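Local coordinates for protein chitosanase (Bacillus subtilis subsp. subtilis str. 168, PDB 7C6C) that hydrolyses internal beta-(1->4) linkages between D-glucosamine residues of partly acetylated chitosan, as a secreted endo-acting glycosidase of family 46, at residues 53-56 with 57-60; 155-158 with 159-163. All coordinates share one frame; numbering follows the deposited sequence.

How the contacts relate
Both contacts are local, each lying within a single helix: contact 1 on helix 52-63, contact 2 on the opening turns of helix 156-167. They come in series along the chain, contact 1 closing before contact 2 opens. Their centres are 27 Å apart and their nearest atoms about 15 Å, so they do not touch. Side chains of both pack against the long helix 104-128, at separate places along it, consistent with that helix joining the two lobes of the family 46 fold. Contact 1 also borders the small three-stranded sheet near the probable nucleophile, whereas contact 2 lies away from the annotated sites, against helices 134-147 and 177-193.

Contact 1 of 2, residues 53-56 with 57-60; sequences ALEV and VEVY
One face of the Glu58 carboxylate lies over the side chain of Leu54 one turn earlier, OE2 of Glu58 coming within 3.5 Å of Leu54 CG and also meeting both of its methyls. Glu55 CA lies on the same side of the carboxylate plane, nearer its OE1 end, 3.4 Å from Glu58 OE1. The planes of the two carboxylates, of Glu55 and Glu58, are 48° apart, and their OE1 atoms stay 4.9 Å from each other; these like charges, if both ionised, probably repel mildly. The ring of Tyr60 leads away from residues 53-56 and meets Phe106 edge-to-face.

With CG opposite its carbonyl carbon (chi1 -70°) and an extended chain beyond, Glu58 runs back along the helix toward Leu54, and its CG passes 3.3 Å from Leu54 O. Beneath the side chains run four i to i+4 backbone bonds, from Val57, Glu58, Val59 and Tyr60 N to the carbonyls of Ala53, Leu54, Glu55 and Val56. The Glu58 N to Leu54 O bond is the shortest, at 2.8 Å. Branched side chains lie close to this backbone: Val57 CG2 is 3.5 Å from Ala53 O, and Val59 CG2 is 3.3 Å from Glu55 O.

Around the helix, Leu54 and Val57 pack on helix 73-82, Val56 and Val59 on helix 104-128, and Ala53 and Val56 on Phe46 of strand 46-47. The side chain of Ala53 is about 12 Å from that of Asp35, the probable nucleophile. The contact thus makes up two regular alpha-helical turns within the lysozyme-like fold of family 46, their helix wedged between two others and the small sheet.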
loop_
_atom_site.group_PDB
_atom_site.type_symbol
_atom_site.label_atom_id
_atom_site.label_comp_id
_atom_site.label_asym_id
_atom_site.label_seq_id
_atom_site.Cartn_x
_atom_site.Cartn_y
_atom_site.Cartn_z
ATOM N N ALA A 53 -0.566 0.372 -12.289
ATOM C CA ALA A 53 -1.302 1.475 -12.899
ATOM C C ALA A 53 -1.891 1.056 -14.243
ATOM O O ALA A 53 -3.013 1.448 -14.589
ATOM C CB ALA A 53 -0.407 2.705 -13.041
ATOM N N LEU A 54 -1.140 0.265 -15.016
ATOM C CA LEU A 54 -1.669 -0.323 -16.240
ATOM C C LEU A 54 -2.965 -1.076 -15.958
ATOM O O LEU A 54 -3.954 -0.922 -16.680
ATOM C CB LEU A 54 -0.617 -1.245 -16.863
ATOM C CG LEU A 54 -1.114 -2.195 -17.954
ATOM C CD1 LEU A 54 -1.565 -1.446 -19.207
ATOM C CD2 LEU A 54 -0.031 -3.201 -18.284
ATOM N N GLU A 55 -2.987 -1.883 -14.892
ATOM C CA GLU A 55 -4.191 -2.651 -14.579
ATOM C C GLU A 55 -5.378 -1.742 -14.292
ATOM O O GLU A 55 -6.494 -2.027 -14.735
ATOM C CB GLU A 55 -3.951 -3.623 -13.421
ATOM C CG GLU A 55 -2.956 -4.721 -13.763
ATOM C CD GLU A 55 -3.071 -5.920 -12.859
ATOM O OE1 GLU A 55 -4.198 -6.409 -12.659
ATOM O OE2 GLU A 55 -2.031 -6.373 -12.343
ATOM N N VAL A 56 -5.162 -0.640 -13.563
ATOM C CA VAL A 56 -6.250 0.307 -13.342
ATOM C C VAL A 56 -6.812 0.795 -14.672
ATOM O O VAL A 56 -8.031 0.822 -14.877
ATOM C CB VAL A 56 -5.797 1.475 -12.450
ATOM C CG1 VAL A 56 -6.902 2.526 -12.383
ATOM C CG2 VAL A 56 -5.440 0.974 -11.070
ATOM N N VAL A 57 -5.933 1.196 -15.592
ATOM C CA VAL A 57 -6.407 1.739 -16.860
ATOM C C VAL A 57 -7.085 0.658 -17.698
ATOM O O VAL A 57 -8.086 0.929 -18.367
ATOM C CB VAL A 57 -5.280 2.484 -17.606
ATOM C CG1 VAL A 57 -5.790 3.027 -18.927
ATOM C CG2 VAL A 57 -4.731 3.616 -16.736
ATOM N N GLU A 58 -6.590 -0.587 -17.645
ATOM C CA GLU A 58 -7.261 -1.683 -18.350
ATOM C C GLU A 58 -8.673 -1.891 -17.822
ATOM O O GLU A 58 -9.627 -2.043 -18.600
ATOM C CB GLU A 58 -6.479 -2.983 -18.161
ATOM C CG GLU A 58 -5.150 -3.077 -18.865
ATOM C CD GLU A 58 -4.325 -4.244 -18.326
ATOM O OE1 GLU A 58 -4.628 -4.729 -17.205
ATOM O OE2 GLU A 58 -3.364 -4.676 -18.997
ATOM N N VAL A 59 -8.815 -1.939 -16.491
ATOM C CA VAL A 59 -10.118 -2.181 -15.869
ATOM C C VAL A 59 -11.069 -1.035 -16.186
ATOM O O VAL A 59 -12.227 -1.241 -16.562
ATOM C CB VAL A 59 -9.949 -2.400 -14.349
ATOM C CG1 VAL A 59 -11.298 -2.322 -13.614
ATOM C CG2 VAL A 59 -9.263 -3.723 -14.076
ATOM N N TYR A 60 -10.580 0.197 -16.051
ATOM C CA TYR A 60 -11.388 1.364 -16.378
ATOM C C TYR A 60 -11.813 1.340 -17.841
ATOM O O TYR A 60 -12.965 1.652 -18.165
ATOM C CB TYR A 60 -10.581 2.626 -16.058
ATOM C CG TYR A 60 -11.261 3.931 -16.396
ATOM C CD1 TYR A 60 -12.529 4.231 -15.914
ATOM C CD2 TYR A 60 -10.622 4.872 -17.187
ATOM C CE1 TYR A 60 -13.144 5.435 -16.222
ATOM C CE2 TYR A 60 -11.222 6.079 -17.492
ATOM C CZ TYR A 60 -12.484 6.354 -17.017
ATOM O OH TYR A 60 -13.069 7.551 -17.353
#

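Contact 2 of 2, residues 155-158 with 159-163; sequences SFYA and LIKRT
Leu159 opens the second segment by giving its N-H to Ser155 O and laying CG 3.3 Å from that same oxygen; its side chain continues onto helices 134-147 and 177-193. Ser155 is the N-cap: its OG accepts from Ala158 N over 3.3 Å and is also hydrogen-bonded to Asp152 O. Ile160 follows, its N bonded to Phe156 O and its CD1 set over one face of the Phe156 ring. This CH-pi contact measures 4.0 Å from CD1 to the centroid of the Phe156 ring, with the methyl displaced toward the rim. Ile160 CB approaches the neighbouring Tyr157 ring obliquely.

Lys161 N-H bonds to Tyr157 O, and the side chain then crosses the tyrosine ring at about a right angle. It makes a CH-pi contact, CG 3.9 Å from the centroid of the Tyr157 ring and 17° off the normal. CD lies 3.5 Å from Tyr157 CE2, and the bend at chi3 (-65°) turns CE back beside Tyr157 CD2. The tyrosine also takes part in a cation-pi contact with Arg125 of helix 104-128.

Arg162 bonds through its N to Ala158 O, which lies over one face of the guanidinium. Its chain bends back toward the helix start, where NH1 bonds to Pro153 O. Thr163 closes the segment: its OG1 and N reach Leu159 O from opposite faces of the carbonyl plane, and Thr163 OG1 lies 2.8 Å from Leu159 O.

On the face of Tyr157 that meets Lys161, the lysine's methylenes lie over the ring and NZ stands beyond its rim, while the lysine and Arg125 probably make the tyrosine's surroundings electropositive.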
loop_
_atom_site.group_PDB
_atom_site.type_symbol
_atom_site.label_atom_id
_atom_site.label_comp_id
_atom_site.label_asym_id
_atom_site.label_seq_id
_atom_site.Cartn_x
_atom_site.Cartn_y
_atom_site.Cartn_z
ATOM N N SER A 155 9.702 -7.531 -0.490
ATOM C CA SER A 155 8.292 -7.796 -0.718
ATOM C C SER A 155 7.568 -8.150 0.576
ATOM O O SER A 155 8.169 -8.527 1.585
ATOM C CB SER A 155 8.114 -8.947 -1.704
ATOM O OG SER A 155 8.622 -10.158 -1.164
ATOM N N PHE A 156 6.242 -8.034 0.507
ATOM C CA PHE A 156 5.332 -8.406 1.586
ATOM C C PHE A 156 5.662 -9.781 2.162
ATOM O O PHE A 156 5.869 -9.929 3.374
ATOM C CB PHE A 156 3.925 -8.374 0.982
ATOM C CG PHE A 156 2.810 -8.793 1.897
ATOM C CD1 PHE A 156 2.764 -8.419 3.235
ATOM C CD2 PHE A 156 1.757 -9.530 1.373
ATOM C CE1 PHE A 156 1.689 -8.799 4.027
ATOM C CE2 PHE A 156 0.688 -9.909 2.153
ATOM C CZ PHE A 156 0.651 -9.543 3.482
ATOM N N TYR A 157 5.711 -10.807 1.310
ATOM C CA TYR A 157 5.931 -12.154 1.828
ATOM C C TYR A 157 7.361 -12.350 2.318
ATOM O O TYR A 157 7.585 -13.120 3.258
ATOM C CB TYR A 157 5.515 -13.208 0.799
ATOM C CG TYR A 157 5.484 -14.622 1.345
ATOM C CD1 TYR A 157 4.853 -14.916 2.549
ATOM C CD2 TYR A 157 6.085 -15.666 0.649
ATOM C CE1 TYR A 157 4.830 -16.204 3.049
ATOM C CE2 TYR A 157 6.066 -16.956 1.141
ATOM C CZ TYR A 157 5.435 -17.219 2.338
ATOM O OH TYR A 157 5.412 -18.501 2.835
ATOM N N ALA A 158 8.336 -11.658 1.718
ATOM C CA ALA A 158 9.694 -11.701 2.254
ATOM C C ALA A 158 9.732 -11.184 3.687
ATOM O O ALA A 158 10.419 -11.748 4.546
ATOM C CB ALA A 158 10.644 -10.895 1.370
ATOM N N LEU A 159 8.982 -10.117 3.967
ATOM C CA LEU A 159 8.929 -9.594 5.330
ATOM C C LEU A 159 8.250 -10.577 6.276
ATOM O O LEU A 159 8.695 -10.752 7.417
ATOM C CB LEU A 159 8.208 -8.247 5.355
ATOM C CG LEU A 159 8.855 -7.129 4.533
ATOM C CD1 LEU A 159 8.119 -5.833 4.752
ATOM C CD2 LEU A 159 10.337 -6.967 4.845
ATOM N N ILE A 160 7.164 -11.216 5.830
ATOM C CA ILE A 160 6.496 -12.221 6.658
ATOM C C ILE A 160 7.460 -13.348 7.001
ATOM O O ILE A 160 7.580 -13.756 8.163
ATOM C CB ILE A 160 5.228 -12.750 5.961
ATOM C CG1 ILE A 160 4.129 -11.689 5.931
ATOM C CG2 ILE A 160 4.725 -14.020 6.646
ATOM C CD1 ILE A 160 2.940 -12.088 5.090
ATOM N N LYS A 161 8.168 -13.866 5.993
ATOM C CA LYS A 161 9.072 -14.986 6.233
ATOM C C LYS A 161 10.223 -14.593 7.153
ATOM O O LYS A 161 10.611 -15.370 8.034
ATOM C CB LYS A 161 9.590 -15.546 4.909
ATOM C CG LYS A 161 8.546 -16.329 4.127
ATOM C CD LYS A 161 9.131 -16.965 2.877
ATOM C CE LYS A 161 9.586 -15.919 1.875
ATOM N NZ LYS A 161 10.101 -16.559 0.627
ATOM N N ARG A 162 10.777 -13.393 6.975
ATOM C CA ARG A 162 11.858 -12.957 7.853
ATOM C C ARG A 162 11.371 -12.792 9.284
ATOM O O ARG A 162 12.098 -13.114 10.232
ATOM C CB ARG A 162 12.491 -11.668 7.331
ATOM C CG ARG A 162 13.282 -11.890 6.060
ATOM C CD ARG A 162 14.503 -11.003 5.971
ATOM N NE ARG A 162 14.156 -9.608 5.735
ATOM C CZ ARG A 162 13.958 -9.077 4.532
ATOM N NH1 ARG A 162 14.062 -9.826 3.442
ATOM N NH2 ARG A 162 13.657 -7.795 4.424
ATOM N N THR A 163 10.143 -12.297 9.457
ATOM C CA THR A 163 9.555 -12.195 10.787
ATOM C C THR A 163 9.353 -13.574 11.400
ATOM O O THR A 163 9.708 -13.807 12.563
ATOM C CB THR A 163 8.230 -11.440 10.705
ATOM O OG1 THR A 163 8.459 -10.137 10.161
ATOM C CG2 THR A 163 7.621 -11.299 12.085
#